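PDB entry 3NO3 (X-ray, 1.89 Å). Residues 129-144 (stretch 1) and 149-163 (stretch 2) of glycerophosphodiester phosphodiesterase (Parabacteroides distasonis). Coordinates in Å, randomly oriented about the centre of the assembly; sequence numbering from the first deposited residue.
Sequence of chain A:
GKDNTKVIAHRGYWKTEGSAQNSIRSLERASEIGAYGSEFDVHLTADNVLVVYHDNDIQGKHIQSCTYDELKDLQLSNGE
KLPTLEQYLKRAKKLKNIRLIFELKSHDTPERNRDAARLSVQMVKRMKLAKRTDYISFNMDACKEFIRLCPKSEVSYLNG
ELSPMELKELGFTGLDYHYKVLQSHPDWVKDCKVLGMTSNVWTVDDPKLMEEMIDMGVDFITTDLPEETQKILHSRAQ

Stretch 1 (129-144) LAKRTDYISFNMDACK
Stretch 2, residues 149-163: LCPKSEVSYLNGELS

The most unusual feature of this contact is a selenomethionine laid on a tyrosine: CE of Met140 sits 3.8 Å from the centroid of the Tyr157 ring, 20° off its normal, while SG of Cys143 approaches the edge of the same ring, 4.0 Å from Tyr157 CD1. The example illustrates how a parallel strand pair is sealed by the helix that follows one strand.

Strand 133-137 runs beside strand 155-157 at 22°, their axes 4.8 Å apart. Tyr135 pairs with Val155, Ile136 with Ser156 and Ser137 with Tyr157, all in extended conformation (Ile136 phi/psi -137/149, Val155 -135/121). In the staggered parallel pattern, Tyr135 N donates to Glu154 O (2.9 Å), Ser156 N to Tyr135 O (2.9 Å) and Leu158 N to Ser137 O (3.0 Å); the bond from Ser137 N to Ser156 O is weak at 3.4 Å.

Tyr135 (m), Ser137 (t), Val155 (t) and Tyr157 (t, chi2 47°) share one face. Helix 140-144 packs there, nearly antiparallel to strand 155-157, its Cys143 CB 4.2 Å from Val155 CG1; Cys143 (m) is buried, its CB pointing toward the other stretch. Asn139 (t) caps the helix, its OD1 accepting from Ala142 N at 2.9 Å. Met140 (t, p, p) also brings CE within 3.5 Å of Leu162 CD1, and Tyr157 OH donates to Glu161 OE2 at 2.5 Å.

On the other face Ile136 (p, t) places CG2 4.1 Å from Ser156 CB. Beyond the strands, Leu158 (m, t) lays CB over the Phe138 ring (m, chi2 -87°), 3.6 Å from its centroid, and brings CD1 4.1 Å from Ile136 CG1. Buried Leu158 suits this apolar pocket, its side chain carrying no polar group to satisfy; it has the largest covered area, 103 of 871 Å² in all.

Water finishes the opening end: one molecule donates to Ala130 O and Thr133 O, both at 2.7 Å, and accepts from Ser153 OG at 2.8 Å.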

ATOM      1  N   LEU A 129       0.434  -2.186 -15.809  1.00 19.63           N
ATOM      2  CA  LEU A 129      -0.329  -2.317 -14.554  1.00 19.12           C
ATOM      3  C   LEU A 129      -0.869  -0.977 -14.039  1.00 19.34           C
ATOM      4  O   LEU A 129      -1.355  -0.901 -12.908  1.00 18.67           O
ATOM      5  CB  LEU A 129       0.507  -3.039 -13.526  1.00 18.12           C
ATOM      6  CG  LEU A 129       0.590  -4.537 -13.704  1.00 20.99           C
ATOM      7  CD1 LEU A 129       1.742  -5.106 -12.872  1.00 21.64           C
ATOM      8  CD2 LEU A 129      -0.731  -5.226 -13.348  1.00 18.50           C
ATOM      9  N   ALA A 130      -0.881   0.069 -14.875  1.00 18.65           N
ATOM     10  CA  ALA A 130      -1.362   1.377 -14.408  1.00 19.49           C
ATOM     11  C   ALA A 130      -2.853   1.381 -14.016  1.00 19.78           C
ATOM     12  O   ALA A 130      -3.244   2.087 -13.095  1.00 19.93           O
ATOM     13  CB  ALA A 130      -1.076   2.483 -15.464  1.00 18.62           C
ATOM     14  N   LYS A 131      -3.677   0.591 -14.708  1.00 22.48           N
ATOM     15  CA  LYS A 131      -5.092   0.434 -14.366  1.00 24.05           C
ATOM     16  C   LYS A 131      -5.347  -0.219 -13.024  1.00 23.82           C
ATOM     17  O   LYS A 131      -6.414  -0.000 -12.468  1.00 25.01           O
ATOM     18  CB  LYS A 131      -5.878  -0.361 -15.409  1.00 26.02           C
ATOM     19  CG  LYS A 131      -5.953   0.257 -16.786  1.00 32.72           C
ATOM     20  CD  LYS A 131      -6.619  -0.758 -17.783  1.00 40.63           C
ATOM     21  CE  LYS A 131      -6.932  -0.131 -19.128  1.00 44.59           C
ATOM     22  NZ  LYS A 131      -5.705   0.498 -19.713  1.00 48.42           N
ATOM     23  N   ARG A 132      -4.410  -1.014 -12.518  1.00 22.65           N
ATOM     24  CA  ARG A 132      -4.622  -1.778 -11.272  1.00 22.95           C
ATOM     25  C   ARG A 132      -3.726  -1.345 -10.113  1.00 21.21           C
ATOM     26  O   ARG A 132      -3.780  -1.974  -9.065  1.00 21.63           O
ATOM     27  CB  ARG A 132      -4.390  -3.283 -11.530  1.00 23.99           C
ATOM     28  CG  ARG A 132      -5.162  -3.896 -12.592  1.00 29.15           C
ATOM     29  CD  ARG A 132      -4.715  -5.355 -12.953  1.00 30.94           C
ATOM     30  NE  ARG A 132      -4.260  -6.055 -11.788  1.00 31.25           N
ATOM     31  CZ  ARG A 132      -3.492  -7.140 -11.783  1.00 28.43           C
ATOM     32  NH1 ARG A 132      -3.130  -7.810 -12.900  1.00 28.06           N
ATOM     33  NH2 ARG A 132      -3.137  -7.587 -10.599  1.00 25.78           N
ATOM     34  N   THR A 133      -2.964  -0.255 -10.259  1.00 19.63           N
ATOM     35  CA  THR A 133      -2.026   0.193  -9.255  1.00 18.53           C
ATOM     36  C   THR A 133      -2.426   1.547  -8.653  1.00 17.74           C
ATOM     37  O   THR A 133      -2.550   2.559  -9.362  1.00 18.36           O
ATOM     38  CB  THR A 133      -0.584   0.283  -9.853  1.00 18.87           C
ATOM     39  OG1 THR A 133      -0.227  -0.988 -10.429  1.00 16.84           O
ATOM     40  CG2 THR A 133       0.428   0.677  -8.802  1.00 14.11           C
ATOM     41  N   ASP A 134      -2.608   1.538  -7.343  1.00 16.91           N
ATOM     42  CA  ASP A 134      -2.942   2.703  -6.518  1.00 17.33           C
ATOM     43  C   ASP A 134      -1.703   3.047  -5.695  1.00 15.55           C
ATOM     44  O   ASP A 134      -1.004   2.153  -5.232  1.00 17.05           O
ATOM     45  CB  ASP A 134      -4.087   2.366  -5.549  1.00 17.52           C
ATOM     46  CG  ASP A 134      -5.376   1.954  -6.235  1.00 20.96           C
ATOM     47  OD1 ASP A 134      -5.538   2.045  -7.489  1.00 21.35           O
ATOM     48  OD2 ASP A 134      -6.265   1.536  -5.468  1.00 25.07           O
ATOM     49  N   TYR A 135      -1.392   4.334  -5.540  1.00 15.59           N
ATOM     50  CA  TYR A 135      -0.196   4.763  -4.829  1.00 14.31           C
ATOM     51  C   TYR A 135      -0.542   5.327  -3.450  1.00 15.31           C
ATOM     52  O   TYR A 135      -1.588   6.021  -3.263  1.00 16.06           O
ATOM     53  CB  TYR A 135       0.537   5.854  -5.644  1.00 15.00           C
ATOM     54  CG  TYR A 135       0.987   5.394  -7.003  1.00 15.60           C
ATOM     55  CD1 TYR A 135       2.055   4.498  -7.136  1.00 18.25           C
ATOM     56  CD2 TYR A 135       0.361   5.843  -8.155  1.00 16.58           C
ATOM     57  CE1 TYR A 135       2.492   4.055  -8.384  1.00 18.62           C
ATOM     58  CE2 TYR A 135       0.775   5.375  -9.449  1.00 19.03           C
ATOM     59  CZ  TYR A 135       1.848   4.466  -9.540  1.00 19.02           C
ATOM     60  OH  TYR A 135       2.308   4.042 -10.794  1.00 16.83           O
ATOM     61  N   ILE A 136       0.329   5.034  -2.494  1.00 15.09           N
ATOM     62  CA  ILE A 136       0.248   5.588  -1.146  1.00 15.70           C
ATOM     63  C   ILE A 136       1.648   5.997  -0.700  1.00 15.20           C
ATOM     64  O   ILE A 136       2.615   5.362  -1.107  1.00 16.34           O
ATOM     65  CB  ILE A 136      -0.410   4.602  -0.152  1.00 15.22           C
ATOM     66  CG1 ILE A 136       0.430   3.327   0.081  1.00 13.33           C
ATOM     67  CG2 ILE A 136      -1.845   4.170  -0.654  1.00 16.61           C
ATOM     68  CD1 ILE A 136      -0.173   2.316   1.155  1.00 14.47           C
ATOM     69  N   SER A 137       1.792   7.020   0.143  1.00 15.31           N
ATOM     70  CA  SER A 137       3.122   7.375   0.674  1.00 15.03           C
ATOM     71  C   SER A 137       2.984   8.251   1.911  1.00 16.16           C
ATOM     72  O   SER A 137       2.060   9.054   1.997  1.00 17.23           O
ATOM     73  CB  SER A 137       3.972   8.124  -0.377  1.00 15.44           C
ATOM     74  OG  SER A 137       5.297   8.341   0.041  1.00 14.33           O
ATOM     75  N   PHE A 138       3.903   8.112   2.855  1.00 16.09           N
ATOM     76  CA  PHE A 138       4.068   9.126   3.895  1.00 17.01           C
ATOM     77  C   PHE A 138       4.652  10.425   3.405  1.00 16.04           C
ATOM     78  O   PHE A 138       4.557  11.425   4.123  1.00 16.77           O
ATOM     79  CB  PHE A 138       5.001   8.619   5.019  1.00 17.80           C
ATOM     80  CG  PHE A 138       4.347   7.568   5.906  1.00 19.00           C
ATOM     81  CD1 PHE A 138       3.586   7.948   7.000  1.00 21.18           C
ATOM     82  CD2 PHE A 138       4.482   6.222   5.634  1.00 19.10           C
ATOM     83  CE1 PHE A 138       2.960   6.982   7.803  1.00 22.10           C
ATOM     84  CE2 PHE A 138       3.888   5.258   6.453  1.00 18.40           C
ATOM     85  CZ  PHE A 138       3.129   5.647   7.523  1.00 19.89           C
ATOM     86  N   ASN A 139       5.335  10.398   2.254  1.00 16.48           N
ATOM     87  CA  ASN A 139       6.072  11.544   1.775  1.00 16.76           C
ATOM     88  C   ASN A 139       5.254  12.406   0.854  1.00 16.12           C
ATOM     89  O   ASN A 139       4.799  11.941  -0.210  1.00 15.52           O
ATOM     90  CB  ASN A 139       7.341  11.088   1.019  1.00 16.44           C
ATOM     91  CG  ASN A 139       8.255  12.250   0.712  1.00 17.74           C
ATOM     92  OD1 ASN A 139       8.121  12.908  -0.334  1.00 16.22           O
ATOM     93  ND2 ASN A 139       9.159  12.559   1.656  1.00 17.67           N
HETATM   94  N   MSE A 140       5.141  13.674   1.189  1.00 15.95           N
HETATM   95  CA  MSE A 140       4.302  14.582   0.415  1.00 16.54           C
HETATM   96  C   MSE A 140       4.867  14.892  -0.959  1.00 15.85           C
HETATM   97  O   MSE A 140       4.104  15.008  -1.906  1.00 16.12           O
HETATM   98  CB  MSE A 140       4.099  15.890   1.185  1.00 17.30           C
HETATM   99  CG  MSE A 140       3.206  16.920   0.484  1.00 20.53           C
HETATM  100 SE   MSE A 140       1.466  16.256  -0.112  0.75 19.03          SE
HETATM  101  CE  MSE A 140       0.637  16.258   1.626  1.00 18.65           C
ATOM    102  N   ASP A 141       6.192  14.984  -1.069  1.00 15.97           N
ATOM    103  CA  ASP A 141       6.835  15.222  -2.392  1.00 15.99           C
ATOM    104  C   ASP A 141       6.607  14.049  -3.346  1.00 15.89           C
ATOM    105  O   ASP A 141       6.304  14.274  -4.533  1.00 15.07           O
ATOM    106  CB  ASP A 141       8.325  15.576  -2.221  1.00 17.19           C
ATOM    107  CG  ASP A 141       8.530  16.801  -1.323  1.00 18.02           C
ATOM    108  OD1 ASP A 141       8.102  17.882  -1.757  1.00 21.02           O
ATOM    109  OD2 ASP A 141       9.067  16.674  -0.211  1.00 21.10           O
ATOM    110  N   ALA A 142       6.653  12.812  -2.826  1.00 14.42           N
ATOM    111  CA  ALA A 142       6.330  11.636  -3.626  1.00 15.25           C
ATOM    112  C   ALA A 142       4.869  11.663  -4.110  1.00 14.95           C
ATOM    113  O   ALA A 142       4.622  11.451  -5.266  1.00 15.32           O
ATOM    114  CB  ALA A 142       6.586  10.331  -2.835  1.00 13.24           C
ATOM    115  N   CYS A 143       3.939  11.882  -3.187  1.00 15.32           N
ATOM    116  CA  CYS A 143       2.497  11.956  -3.496  1.00 14.85           C
ATOM    117  C   CYS A 143       2.209  13.015  -4.562  1.00 15.56           C
ATOM    118  O   CYS A 143       1.506  12.749  -5.499  1.00 14.50           O
ATOM    119  CB  CYS A 143       1.700  12.292  -2.247  1.00 15.50           C
ATOM    120  SG  CYS A 143       1.680  10.985  -0.956  1.00 16.51           S
ATOM    121  N   LYS A 144       2.784  14.204  -4.414  1.00 15.27           N
ATOM    122  CA  LYS A 144       2.525  15.280  -5.382  1.00 17.01           C
ATOM    123  C   LYS A 144       3.010  14.914  -6.792  1.00 16.75           C
ATOM    124  O   LYS A 144       2.323  15.196  -7.803  1.00 16.19           O
ATOM    125  CB  LYS A 144       3.168  16.598  -4.907  1.00 18.15           C
ATOM    126  CG  LYS A 144       2.416  17.336  -3.767  1.00 21.37           C
ATOM    127  CD  LYS A 144       3.253  18.568  -3.308  1.00 24.36           C
ATOM    128  CE  LYS A 144       2.475  19.525  -2.487  1.00 27.73           C
ATOM    129  NZ  LYS A 144       3.406  20.606  -2.018  1.00 31.02           N
ATOM    130  N   LEU A 149       2.027  13.230 -12.366  1.00 16.38           N
ATOM    131  CA  LEU A 149       2.313  12.293 -13.437  1.00 17.28           C
ATOM    132  C   LEU A 149       1.098  11.463 -13.844  1.00 18.83           C
ATOM    133  O   LEU A 149       0.970  11.129 -15.023  1.00 18.38           O
ATOM    134  CB  LEU A 149       3.431  11.327 -13.034  1.00 17.08           C
ATOM    135  CG  LEU A 149       4.825  11.932 -12.955  1.00 17.48           C
ATOM    136  CD1 LEU A 149       5.736  10.944 -12.403  1.00 16.71           C
ATOM    137  CD2 LEU A 149       5.330  12.381 -14.377  1.00 19.71           C
ATOM    138  N   CYS A 150       0.240  11.126 -12.874  1.00 18.00           N
ATOM    139  CA  CYS A 150      -0.885  10.243 -13.077  1.00 19.70           C
ATOM    140  C   CYS A 150      -2.171  10.866 -12.537  1.00 19.64           C
ATOM    141  O   CYS A 150      -2.736  10.390 -11.524  1.00 19.46           O
ATOM    142  CB  CYS A 150      -0.645   8.909 -12.405  1.00 19.66           C
ATOM    143  SG  CYS A 150       0.793   8.056 -13.046  1.00 24.70           S
ATOM    144  N   PRO A 151      -2.667  11.894 -13.230  1.00 21.66           N
ATOM    145  CA  PRO A 151      -3.889  12.518 -12.735  1.00 22.68           C
ATOM    146  C   PRO A 151      -5.139  11.651 -12.643  1.00 23.45           C
ATOM    147  O   PRO A 151      -6.042  12.084 -11.944  1.00 23.44           O
ATOM    148  CB  PRO A 151      -4.123  13.700 -13.695  1.00 23.83           C
ATOM    149  CG  PRO A 151      -3.290  13.415 -14.882  1.00 26.22           C
ATOM    150  CD  PRO A 151      -2.214  12.466 -14.522  1.00 22.26           C
ATOM    151  N   LYS A 152      -5.204  10.501 -13.336  1.00 23.50           N
ATOM    152  CA  LYS A 152      -6.338   9.579 -13.269  1.00 24.33           C
ATOM    153  C   LYS A 152      -6.104   8.417 -12.335  1.00 22.71           C
ATOM    154  O   LYS A 152      -7.003   7.590 -12.198  1.00 22.56           O
ATOM    155  CB  LYS A 152      -6.707   9.008 -14.665  1.00 25.91           C
ATOM    156  CG  LYS A 152      -6.929  10.019 -15.823  1.00 30.16           C
ATOM    157  CD  LYS A 152      -7.761  11.258 -15.442  1.00 34.28           C
ATOM    158  N   SER A 153      -4.922   8.316 -11.709  1.00 21.03           N
ATOM    159  CA  SER A 153      -4.626   7.222 -10.778  1.00 20.92           C
ATOM    160  C   SER A 153      -5.075   7.568  -9.347  1.00 20.17           C
ATOM    161  O   SER A 153      -5.312   8.727  -9.012  1.00 20.89           O
ATOM    162  CB  SER A 153      -3.134   6.888 -10.765  1.00 20.00           C
ATOM    163  OG  SER A 153      -2.742   6.353 -12.011  1.00 20.64           O
ATOM    164  N   GLU A 154      -5.198   6.535  -8.523  1.00 19.86           N
ATOM    165  CA  GLU A 154      -5.493   6.712  -7.114  1.00 18.74           C
ATOM    166  C   GLU A 154      -4.180   7.055  -6.390  1.00 17.27           C
ATOM    167  O   GLU A 154      -3.156   6.395  -6.612  1.00 15.96           O
ATOM    168  CB  GLU A 154      -6.106   5.453  -6.551  1.00 19.35           C
ATOM    169  CG  GLU A 154      -7.465   5.030  -7.168  1.00 21.38           C
ATOM    170  CD  GLU A 154      -8.524   6.065  -6.895  1.00 25.98           C
ATOM    171  OE1 GLU A 154      -8.739   6.424  -5.724  1.00 28.69           O
ATOM    172  OE2 GLU A 154      -9.066   6.596  -7.858  1.00 29.76           O
ATOM    173  N   VAL A 155      -4.208   8.121  -5.578  1.00 17.56           N
ATOM    174  CA  VAL A 155      -3.121   8.538  -4.719  1.00 15.93           C
ATOM    175  C   VAL A 155      -3.674   8.893  -3.305  1.00 17.05           C
ATOM    176  O   VAL A 155      -4.537   9.789  -3.191  1.00 17.52           O
ATOM    177  CB  VAL A 155      -2.347   9.734  -5.259  1.00 16.64           C
ATOM    178  CG1 VAL A 155      -1.162   9.996  -4.365  1.00 12.33           C
ATOM    179  CG2 VAL A 155      -1.897   9.524  -6.735  1.00 14.54           C
ATOM    180  N   SER A 156      -3.197   8.208  -2.250  1.00 15.99           N
ATOM    181  CA  SER A 156      -3.618   8.487  -0.877  1.00 16.39           C
ATOM    182  C   SER A 156      -2.446   8.865   0.021  1.00 17.54           C
ATOM    183  O   SER A 156      -1.345   8.325  -0.122  1.00 18.21           O
ATOM    184  CB  SER A 156      -4.392   7.336  -0.270  1.00 17.05           C
ATOM    185  OG  SER A 156      -5.459   7.002  -1.085  1.00 20.22           O
ATOM    186  N   TYR A 157      -2.692   9.776   0.960  1.00 17.12           N
ATOM    187  CA  TYR A 157      -1.657  10.204   1.881  1.00 16.83           C
ATOM    188  C   TYR A 157      -1.672   9.307   3.103  1.00 17.46           C
ATOM    189  O   TYR A 157      -2.759   8.993   3.610  1.00 18.29           O
ATOM    190  CB  TYR A 157      -1.939  11.615   2.316  1.00 17.37           C
ATOM    191  CG  TYR A 157      -0.877  12.347   3.072  1.00 16.57           C
ATOM    192  CD1 TYR A 157       0.465  12.362   2.643  1.00 18.41           C
ATOM    193  CD2 TYR A 157      -1.211  13.145   4.136  1.00 20.89           C
ATOM    194  CE1 TYR A 157       1.406  13.083   3.300  1.00 20.06           C
ATOM    195  CE2 TYR A 157      -0.270  13.909   4.788  1.00 21.83           C
ATOM    196  CZ  TYR A 157       1.030  13.895   4.356  1.00 23.81           C
ATOM    197  OH  TYR A 157       1.943  14.628   5.039  1.00 22.37           O
ATOM    198  N   LEU A 158      -0.485   8.944   3.622  1.00 16.90           N
ATOM    199  CA  LEU A 158      -0.378   8.107   4.822  1.00 17.07           C
ATOM    200  C   LEU A 158      -0.181   8.837   6.151  1.00 18.34           C
ATOM    201  O   LEU A 158      -0.412   8.256   7.189  1.00 18.51           O
ATOM    202  CB  LEU A 158       0.751   7.070   4.665  1.00 16.57           C
ATOM    203  CG  LEU A 158       0.455   5.860   3.783  1.00 16.04           C
ATOM    204  CD1 LEU A 158       1.813   5.191   3.432  1.00 14.07           C
ATOM    205  CD2 LEU A 158      -0.494   4.853   4.465  1.00 16.06           C
ATOM    206  N   ASN A 159       0.255  10.093   6.142  1.00 18.68           N
ATOM    207  CA  ASN A 159       0.914  10.636   7.362  1.00 20.21           C
ATOM    208  C   ASN A 159      -0.021  11.163   8.450  1.00 21.73           C
ATOM    209  O   ASN A 159       0.404  11.328   9.614  1.00 23.38           O
ATOM    210  CB  ASN A 159       1.917  11.709   6.963  1.00 20.04           C
ATOM    211  CG  ASN A 159       2.911  11.995   8.047  1.00 23.04           C
ATOM    212  OD1 ASN A 159       3.591  11.097   8.470  1.00 23.80           O
ATOM    213  ND2 ASN A 159       2.963  13.250   8.546  1.00 23.78           N
ATOM    214  N   GLY A 160      -1.279  11.453   8.102  1.00 21.37           N
ATOM    215  CA  GLY A 160      -2.323  11.571   9.105  1.00 22.57           C
ATOM    216  C   GLY A 160      -2.714  12.982   9.545  1.00 23.79           C
ATOM    217  O   GLY A 160      -3.680  13.114  10.301  1.00 25.13           O
ATOM    218  N   GLU A 161      -2.049  14.031   9.049  1.00 23.62           N
ATOM    219  CA  GLU A 161      -2.243  15.372   9.640  1.00 23.85           C
ATOM    220  C   GLU A 161      -3.130  16.300   8.816  1.00 24.36           C
ATOM    221  O   GLU A 161      -3.493  17.334   9.298  1.00 24.84           O
ATOM    222  CB  GLU A 161      -0.890  16.049   9.976  1.00 24.41           C
ATOM    223  CG  GLU A 161      -0.120  16.730   8.820  1.00 23.51           C
ATOM    224  CD  GLU A 161       0.554  15.764   7.848  1.00 22.31           C
ATOM    225  OE1 GLU A 161       0.589  14.537   8.107  1.00 24.49           O
ATOM    226  OE2 GLU A 161       1.073  16.238   6.811  1.00 24.57           O
ATOM    227  N   LEU A 162      -3.472  15.926   7.593  1.00 23.37           N
ATOM    228  CA  LEU A 162      -4.232  16.785   6.694  1.00 24.05           C
ATOM    229  C   LEU A 162      -5.672  16.298   6.632  1.00 23.27           C
ATOM    230  O   LEU A 162      -5.910  15.085   6.561  1.00 22.57           O
ATOM    231  CB  LEU A 162      -3.556  16.798   5.309  1.00 22.82           C
ATOM    232  CG  LEU A 162      -2.220  17.577   5.230  1.00 23.43           C
ATOM    233  CD1 LEU A 162      -1.705  17.536   3.819  1.00 21.14           C
ATOM    234  CD2 LEU A 162      -2.361  19.056   5.706  1.00 25.82           C
ATOM    235  N   SER A 163      -6.628  17.237   6.672  1.00 23.76           N
ATOM    236  CA  SER A 163      -8.049  16.917   6.623  1.00 24.19           C
ATOM    237  C   SER A 163      -8.395  16.472   5.207  1.00 24.27           C
ATOM    238  O   SER A 163      -7.631  16.747   4.268  1.00 22.23           O
ATOM    239  CB  SER A 163      -8.875  18.142   6.970  1.00 25.64           C
ATOM    240  OG  SER A 163      -8.793  19.103   5.918  1.00 25.37           O
TER
HETATM  241  O   HOH W   1      -1.784   3.760 -11.621  1.00 19.81           O
HETATM  242  O   HOH W   2      -4.893   3.754  -9.520  1.00 21.50           O
HETATM  243  O   HOH W   3      -4.330   5.251  -3.400  1.00 19.25           O
HETATM  244  O   HOH W   4       4.953  13.749   5.431  1.00 43.11           O